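PDB 5LGD: PfEMP1 variant 1 of strain MC from Plasmodium falciparum, which probably binds receptors on the surface of host cells, this chain being one helical domain, of the DBL clan, of a much longer parasite protein. Local coordinates for residues K3-Y7 / N8-W12; K65-D68 / H69-Q73. All blocks are in the same frame, centred on the assembly; numbering follows the deposited sequence.

Contact 1. Residues K3-Y7 / N8-W12; sequences KIMSY and NAFFW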
ATOM      1  N   LYS B   3      29.466  -4.975  13.615  1.00 66.34           N
ATOM      2  CA  LYS B   3      30.162  -4.130  14.576  1.00 67.33           C
ATOM      3  C   LYS B   3      29.842  -4.637  15.962  1.00 75.92           C
ATOM      4  O   LYS B   3      29.206  -5.698  16.059  1.00 79.36           O
ATOM      5  CB  LYS B   3      29.892  -2.649  14.351  1.00 67.43           C
ATOM      6  CG  LYS B   3      30.616  -2.095  13.124  1.00 63.45           C
ATOM      7  CD  LYS B   3      29.714  -2.079  11.930  1.00 50.95           C
ATOM      8  CE  LYS B   3      30.487  -1.820  10.677  1.00 40.30           C
ATOM      9  NZ  LYS B   3      30.029  -2.782   9.649  1.00 37.73           N
ATOM     10  N   ILE B   4      30.321  -3.972  17.031  1.00 71.27           N
ATOM     11  CA  ILE B   4      30.099  -4.478  18.407  1.00 72.12           C
ATOM     12  C   ILE B   4      28.581  -4.814  18.647  1.00 74.03           C
ATOM     13  O   ILE B   4      28.247  -5.770  19.362  1.00 76.16           O
ATOM     14  CB  ILE B   4      30.725  -3.535  19.501  1.00 74.41           C
ATOM     15  CG1 ILE B   4      32.145  -3.027  19.093  1.00 74.31           C
ATOM     16  CG2 ILE B   4      30.776  -4.229  20.868  1.00 77.50           C
ATOM     17  CD1 ILE B   4      32.320  -1.528  19.022  1.00 71.98           C
ATOM     18  N   MET B   5      27.708  -4.075  17.936  1.00 65.39           N
ATOM     19  CA  MET B   5      26.252  -4.111  17.960  1.00 62.71           C
ATOM     20  C   MET B   5      25.735  -4.151  16.514  1.00 61.03           C
ATOM     21  O   MET B   5      26.524  -4.410  15.600  1.00 61.19           O
ATOM     22  CB  MET B   5      25.753  -2.834  18.670  1.00 63.56           C
ATOM     23  CG  MET B   5      26.354  -1.548  18.121  1.00 66.27           C
ATOM     24  SD  MET B   5      26.711  -0.273  19.377  1.00 69.74           S
ATOM     25  CE  MET B   5      28.462  -0.446  19.487  1.00 67.39           C
ATOM     26  N   SER B   6      24.423  -3.873  16.299  1.00 52.66           N
ATOM     27  CA  SER B   6      23.835  -3.806  14.952  1.00 49.13           C
ATOM     28  C   SER B   6      24.478  -2.630  14.218  1.00 48.29           C
ATOM     29  O   SER B   6      24.911  -1.676  14.876  1.00 47.79           O
ATOM     30  CB  SER B   6      22.321  -3.621  15.024  1.00 51.46           C
ATOM     31  OG  SER B   6      21.908  -2.277  15.251  1.00 55.46           O
ATOM     32  N   TYR B   7      24.560  -2.693  12.874  1.00 43.22           N
ATOM     33  CA  TYR B   7      25.151  -1.609  12.080  1.00 41.54           C
ATOM     34  C   TYR B   7      24.441  -0.267  12.363  1.00 43.13           C
ATOM     35  O   TYR B   7      25.112   0.687  12.734  1.00 43.19           O
ATOM     36  CB  TYR B   7      25.252  -1.943  10.573  1.00 42.14           C
ATOM     37  CG  TYR B   7      25.831  -0.800   9.763  1.00 42.21           C
ATOM     38  CD1 TYR B   7      27.177  -0.442   9.879  1.00 44.92           C
ATOM     39  CD2 TYR B   7      25.023  -0.035   8.927  1.00 39.56           C
ATOM     40  CE1 TYR B   7      27.700   0.638   9.170  1.00 44.51           C
ATOM     41  CE2 TYR B   7      25.540   1.032   8.197  1.00 39.09           C
ATOM     42  CZ  TYR B   7      26.872   1.375   8.331  1.00 46.82           C
ATOM     43  OH  TYR B   7      27.338   2.462   7.634  1.00 42.45           O
ATOM     44  N   ASN B   8      23.091  -0.244  12.347  1.00 39.49           N
ATOM     45  CA  ASN B   8      22.285   0.949  12.642  1.00 36.60           C
ATOM     46  C   ASN B   8      22.660   1.538  14.003  1.00 39.66           C
ATOM     47  O   ASN B   8      23.021   2.704  14.066  1.00 38.44           O
ATOM     48  CB  ASN B   8      20.781   0.660  12.533  1.00 39.29           C
ATOM     49  CG  ASN B   8      19.902   1.894  12.724  1.00 62.89           C
ATOM     50  OD1 ASN B   8      19.391   2.181  13.831  1.00 57.39           O
ATOM     51  ND2 ASN B   8      19.715   2.656  11.651  1.00 48.91           N
ATOM     52  N   ALA B   9      22.701   0.706  15.059  1.00 39.60           N
ATOM     53  CA  ALA B   9      23.093   1.117  16.421  1.00 39.75           C
ATOM     54  C   ALA B   9      24.513   1.676  16.451  1.00 43.74           C
ATOM     55  O   ALA B   9      24.747   2.731  17.054  1.00 43.69           O
ATOM     56  CB  ALA B   9      22.993  -0.064  17.373  1.00 41.86           C
ATOM     57  N   PHE B  10      25.467   0.961  15.795  1.00 37.93           N
ATOM     58  CA  PHE B  10      26.859   1.376  15.755  1.00 36.99           C
ATOM     59  C   PHE B  10      27.042   2.709  15.052  1.00 37.80           C
ATOM     60  O   PHE B  10      27.740   3.586  15.572  1.00 36.03           O
ATOM     61  CB  PHE B  10      27.748   0.290  15.125  1.00 39.79           C
ATOM     62  CG  PHE B  10      29.198   0.691  15.090  1.00 41.95           C
ATOM     63  CD1 PHE B  10      30.011   0.506  16.196  1.00 46.51           C
ATOM     64  CD2 PHE B  10      29.748   1.278  13.953  1.00 44.41           C
ATOM     65  CE1 PHE B  10      31.340   0.927  16.180  1.00 48.48           C
ATOM     66  CE2 PHE B  10      31.089   1.657  13.923  1.00 47.72           C
ATOM     67  CZ  PHE B  10      31.864   1.516  15.048  1.00 46.94           C
ATOM     68  N   PHE B  11      26.433   2.837  13.860  1.00 32.26           N
ATOM     69  CA  PHE B  11      26.466   4.031  13.015  1.00 30.24           C
ATOM     70  C   PHE B  11      26.181   5.332  13.814  1.00 35.59           C
ATOM     71  O   PHE B  11      26.960   6.285  13.751  1.00 35.79           O
ATOM     72  CB  PHE B  11      25.478   3.871  11.824  1.00 29.34           C
ATOM     73  CG  PHE B  11      25.447   5.029  10.854  1.00 28.78           C
ATOM     74  CD1 PHE B  11      24.709   6.179  11.135  1.00 29.01           C
ATOM     75  CD2 PHE B  11      26.196   4.995   9.683  1.00 30.18           C
ATOM     76  CE1 PHE B  11      24.714   7.265  10.253  1.00 29.42           C
ATOM     77  CE2 PHE B  11      26.165   6.064   8.776  1.00 31.88           C
ATOM     78  CZ  PHE B  11      25.459   7.201   9.084  1.00 30.20           C
ATOM     79  N   TRP B  12      25.075   5.355  14.562  1.00 32.42           N
ATOM     80  CA  TRP B  12      24.660   6.535  15.307  1.00 31.14           C
ATOM     81  C   TRP B  12      25.487   6.792  16.530  1.00 34.14           C
ATOM     82  O   TRP B  12      25.820   7.946  16.793  1.00 32.38           O
ATOM     83  CB  TRP B  12      23.165   6.465  15.614  1.00 29.72           C
ATOM     84  CG  TRP B  12      22.405   6.599  14.338  1.00 28.94           C
ATOM     85  CD1 TRP B  12      21.729   5.617  13.672  1.00 31.24           C
ATOM     86  CD2 TRP B  12      22.406   7.743  13.476  1.00 28.14           C
ATOM     87  NE1 TRP B  12      21.234   6.108  12.490  1.00 29.65           N
ATOM     88  CE2 TRP B  12      21.617   7.420  12.355  1.00 30.46           C
ATOM     89  CE3 TRP B  12      22.923   9.043  13.591  1.00 29.61           C
ATOM     90  CZ2 TRP B  12      21.361   8.333  11.341  1.00 29.18           C
ATOM     91  CZ3 TRP B  12      22.680   9.938  12.576  1.00 30.81           C
ATOM     92  CH2 TRP B  12      21.905   9.582  11.469  1.00 31.08           C
TER
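At the start of helix 7-29, Ser6 is the N-cap residue, and its OG accepts from Ala9 N at 3.1 Å. Serine suits the place because its short hydroxyl can reach forward into the first turn: with OG set between the backbone N and carbonyl carbon (chi1 81°), it meets an amide that has no earlier helical carbonyl to bond. The regular pattern takes over, Phe10 N bonding to Ser6 O at 2.8 Å and Phe11 N to Tyr7 O at 2.8 Å.

Apolar contacts close over the cap. Met5, just before it, sets CE at the edge of the Phe10 ring, 3.8 Å from CD1, while its CG packs on Ala9 CB. Lys3 covers one face of the same ring: its CG stands 3.7 Å from the Phe10 centroid, a CH-pi contact of its aliphatic chain. Tyr7 and Phe11, one turn apart, form an offset edge-to-face pair, the edge of Phe11 toward the face of Tyr7, planes at 65°, with Phe11 CD2 3.5 Å from Tyr7 OH. The hydroxyl bonds to Ile66 O of helix 45-70. Met5 before the N-cap and Phe10 in the first turn form a hydrophobic staple, here accompanying the serine N-cap.

Contact 2. Residues K65-D68 / H69-Q73; sequences KIKD and HFRKQ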
ATOM      1  N   LYS B  65      35.468   3.441   6.398  1.00 47.36           N
ATOM      2  CA  LYS B  65      35.043   2.050   6.614  1.00 47.62           C
ATOM      3  C   LYS B  65      33.515   1.954   6.863  1.00 50.91           C
ATOM      4  O   LYS B  65      32.860   1.050   6.337  1.00 52.45           O
ATOM      5  CB  LYS B  65      35.846   1.409   7.770  1.00 50.12           C
ATOM      6  CG  LYS B  65      37.274   0.939   7.388  1.00 51.25           C
ATOM      7  CD  LYS B  65      38.194   1.002   8.609  1.00 61.73           C
ATOM      8  CE  LYS B  65      39.676   0.913   8.262  1.00 73.85           C
ATOM      9  NZ  LYS B  65      40.204  -0.483   8.331  1.00 77.10           N
ATOM     10  N   ILE B  66      32.955   2.898   7.647  1.00 44.07           N
ATOM     11  CA  ILE B  66      31.521   2.965   7.955  1.00 40.44           C
ATOM     12  C   ILE B  66      30.737   3.284   6.681  1.00 46.01           C
ATOM     13  O   ILE B  66      29.738   2.611   6.418  1.00 45.14           O
ATOM     14  CB  ILE B  66      31.259   3.934   9.129  1.00 40.09           C
ATOM     15  CG1 ILE B  66      31.888   3.352  10.402  1.00 40.52           C
ATOM     16  CG2 ILE B  66      29.773   4.186   9.328  1.00 36.78           C
ATOM     17  CD1 ILE B  66      32.014   4.265  11.592  1.00 38.99           C
ATOM     18  N   LYS B  67      31.220   4.254   5.857  1.00 43.75           N
ATOM     19  CA  LYS B  67      30.553   4.618   4.592  1.00 43.84           C
ATOM     20  C   LYS B  67      30.530   3.452   3.636  1.00 50.97           C
ATOM     21  O   LYS B  67      29.549   3.268   2.917  1.00 49.03           O
ATOM     22  CB  LYS B  67      31.210   5.829   3.916  1.00 46.60           C
ATOM     23  CG  LYS B  67      30.934   7.161   4.631  1.00 44.31           C
ATOM     24  CD  LYS B  67      31.393   8.336   3.765  1.00 51.65           C
ATOM     25  CE  LYS B  67      32.899   8.526   3.746  1.00 47.51           C
ATOM     26  NZ  LYS B  67      33.311   9.561   2.764  1.00 50.60           N
ATOM     27  N   ASP B  68      31.615   2.657   3.642  1.00 51.21           N
ATOM     28  CA  ASP B  68      31.787   1.470   2.807  1.00 51.78           C
ATOM     29  C   ASP B  68      30.758   0.393   3.113  1.00 52.56           C
ATOM     30  O   ASP B  68      30.202  -0.172   2.173  1.00 52.04           O
ATOM     31  CB  ASP B  68      33.231   0.945   2.886  1.00 56.77           C
ATOM     32  CG  ASP B  68      34.185   1.687   1.963  1.00 74.57           C
ATOM     33  OD1 ASP B  68      33.778   2.008   0.813  1.00 76.12           O
ATOM     34  OD2 ASP B  68      35.355   1.897   2.362  1.00 83.88           O
ATOM     35  N   HIS B  69      30.429   0.165   4.400  1.00 46.68           N
ATOM     36  CA  HIS B  69      29.396  -0.821   4.749  1.00 44.60           C
ATOM     37  C   HIS B  69      27.999  -0.287   4.406  1.00 43.73           C
ATOM     38  O   HIS B  69      27.132  -1.070   4.016  1.00 42.92           O
ATOM     39  CB  HIS B  69      29.464  -1.239   6.240  1.00 45.03           C
ATOM     40  CG  HIS B  69      28.707  -2.508   6.505  1.00 48.01           C
ATOM     41  ND1 HIS B  69      27.513  -2.503   7.190  1.00 47.47           N
ATOM     42  CD2 HIS B  69      28.952  -3.767   6.076  1.00 52.16           C
ATOM     43  CE1 HIS B  69      27.085  -3.750   7.193  1.00 47.39           C
ATOM     44  NE2 HIS B  69      27.914  -4.549   6.532  1.00 50.90           N
ATOM     45  N   PHE B  70      27.795   1.048   4.508  1.00 37.02           N
ATOM     46  CA  PHE B  70      26.519   1.705   4.183  1.00 35.58           C
ATOM     47  C   PHE B  70      26.153   1.501   2.715  1.00 39.88           C
ATOM     48  O   PHE B  70      24.983   1.349   2.377  1.00 39.26           O
ATOM     49  CB  PHE B  70      26.597   3.211   4.486  1.00 36.38           C
ATOM     50  CG  PHE B  70      25.264   3.901   4.599  1.00 36.30           C
ATOM     51  CD1 PHE B  70      24.648   4.445   3.481  1.00 40.03           C
ATOM     52  CD2 PHE B  70      24.631   4.023   5.823  1.00 35.14           C
ATOM     53  CE1 PHE B  70      23.426   5.089   3.588  1.00 38.38           C
ATOM     54  CE2 PHE B  70      23.397   4.647   5.922  1.00 36.60           C
ATOM     55  CZ  PHE B  70      22.811   5.190   4.805  1.00 35.27           C
ATOM     56  N   ARG B  71      27.152   1.564   1.852  1.00 38.55           N
ATOM     57  CA  ARG B  71      27.021   1.395   0.412  1.00 40.74           C
ATOM     58  C   ARG B  71      26.737  -0.067   0.036  1.00 45.43           C
ATOM     59  O   ARG B  71      26.405  -0.347  -1.115  1.00 46.93           O
ATOM     60  CB  ARG B  71      28.270   1.926  -0.307  1.00 42.24           C
ATOM     61  CG  ARG B  71      28.360   3.440  -0.227  1.00 45.23           C
ATOM     62  CD  ARG B  71      29.473   3.969  -1.112  1.00 48.76           C
ATOM     63  NE  ARG B  71      29.645   5.403  -0.887  1.00 49.44           N
ATOM     64  CZ  ARG B  71      30.703   5.957  -0.310  1.00 57.97           C
ATOM     65  NH1 ARG B  71      30.756   7.270  -0.130  1.00 41.62           N
ATOM     66  NH2 ARG B  71      31.740   5.210   0.049  1.00 53.46           N
ATOM     67  N   LYS B  72      26.865  -1.000   1.008  1.00 42.33           N
ATOM     68  CA  LYS B  72      26.601  -2.415   0.763  1.00 43.08           C
ATOM     69  C   LYS B  72      25.154  -2.811   1.095  1.00 44.96           C
ATOM     70  O   LYS B  72      24.787  -3.959   0.816  1.00 42.57           O
ATOM     71  CB  LYS B  72      27.636  -3.314   1.461  1.00 46.69           C
ATOM     72  CG  LYS B  72      28.955  -3.317   0.705  1.00 57.15           C
ATOM     73  CD  LYS B  72      30.180  -3.532   1.578  1.00 68.07           C
ATOM     74  CE  LYS B  72      31.418  -3.108   0.816  1.00 86.41           C
ATOM     75  NZ  LYS B  72      32.678  -3.493   1.503  1.00 98.86           N
ATOM     76  N   GLN B  73      24.302  -1.850   1.612  1.00 40.00           N
ATOM     77  CA  GLN B  73      22.892  -2.144   1.931  1.00 38.56           C
ATOM     78  C   GLN B  73      22.070  -2.562   0.698  1.00 46.41           C
ATOM     79  O   GLN B  73      22.158  -1.938  -0.367  1.00 45.81           O
ATOM     80  CB  GLN B  73      22.211  -1.016   2.674  1.00 37.77           C
ATOM     81  CG  GLN B  73      22.873  -0.607   3.987  1.00 39.67           C
ATOM     82  CD  GLN B  73      22.199   0.644   4.474  1.00 47.49           C
ATOM     83  OE1 GLN B  73      21.176   0.601   5.163  1.00 39.04           O
ATOM     84  NE2 GLN B  73      22.728   1.783   4.071  1.00 36.09           N
TER
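Arg71 lies beside Lys67, one turn earlier on helix 45-70, and points the same way. Its CB packs near Lys67 O and Asp68 O, and CG comes to 3.4 Å from Lys67 O, the carbonyl that also takes Arg71 N in a backbone hydrogen bond of 3.1 Å. From CG to NE the chain is extended, which carries the guanidinium back along the helix. CD is still near Lys67 O; NE forms a salt bridge with Asp83. NH1 lies 4.1 Å from Lys67 CD, and Lys67 CB lies over one face of the guanidinium, 4.0 Å from NH2. Asp68 OD1 approaches the guanidinium at its edge, 3.9 Å from NH2, a long salt bridge with the two planes 69° apart.

As the helix runs out, Lys72 lays its methylenes over the Asp68 carbonyl, CD 3.4 Å from Asp68 O. In the turn from Phe70 to Gln73, Gln73 NE2 donates to Phe70 O at 2.9 Å, on a lone pair in the carbonyl plane, and sits above the centre of the Phe70 ring. A glutamine amide suits this place: OE1 remains to bond a polar side chain of another protein's chain.

Lys67 NZ comes within 4.5 Å of Arg71 NH1, but Lys67 is paired with Asp146 and Arg71 with Asp83, so the aspartates probably offset the repulsion between the two cations.

Overall arrangement
Contacts 1 and 2 lie about 12 Å apart between centres, at one end of the helical bundle, and both are partly buried. Contact 1 begins a helix and contact 2 finishes the next one in the chain. Aromatic and aliphatic packing dominates the first; charged side chains and backbone carbonyls do most of the work in the second. They meet directly at His69, whose ring pairs edge to face with that of Tyr7 and whose CG packs against Lys3 NZ. Inward-facing Phe11, Ile66 and Phe70 join the helices through apolar contacts, whereas Asp68 and Lys72 are exposed. Phe11, Phe70 and Gln73 also reach another protein's chain, consistent with receptor binding.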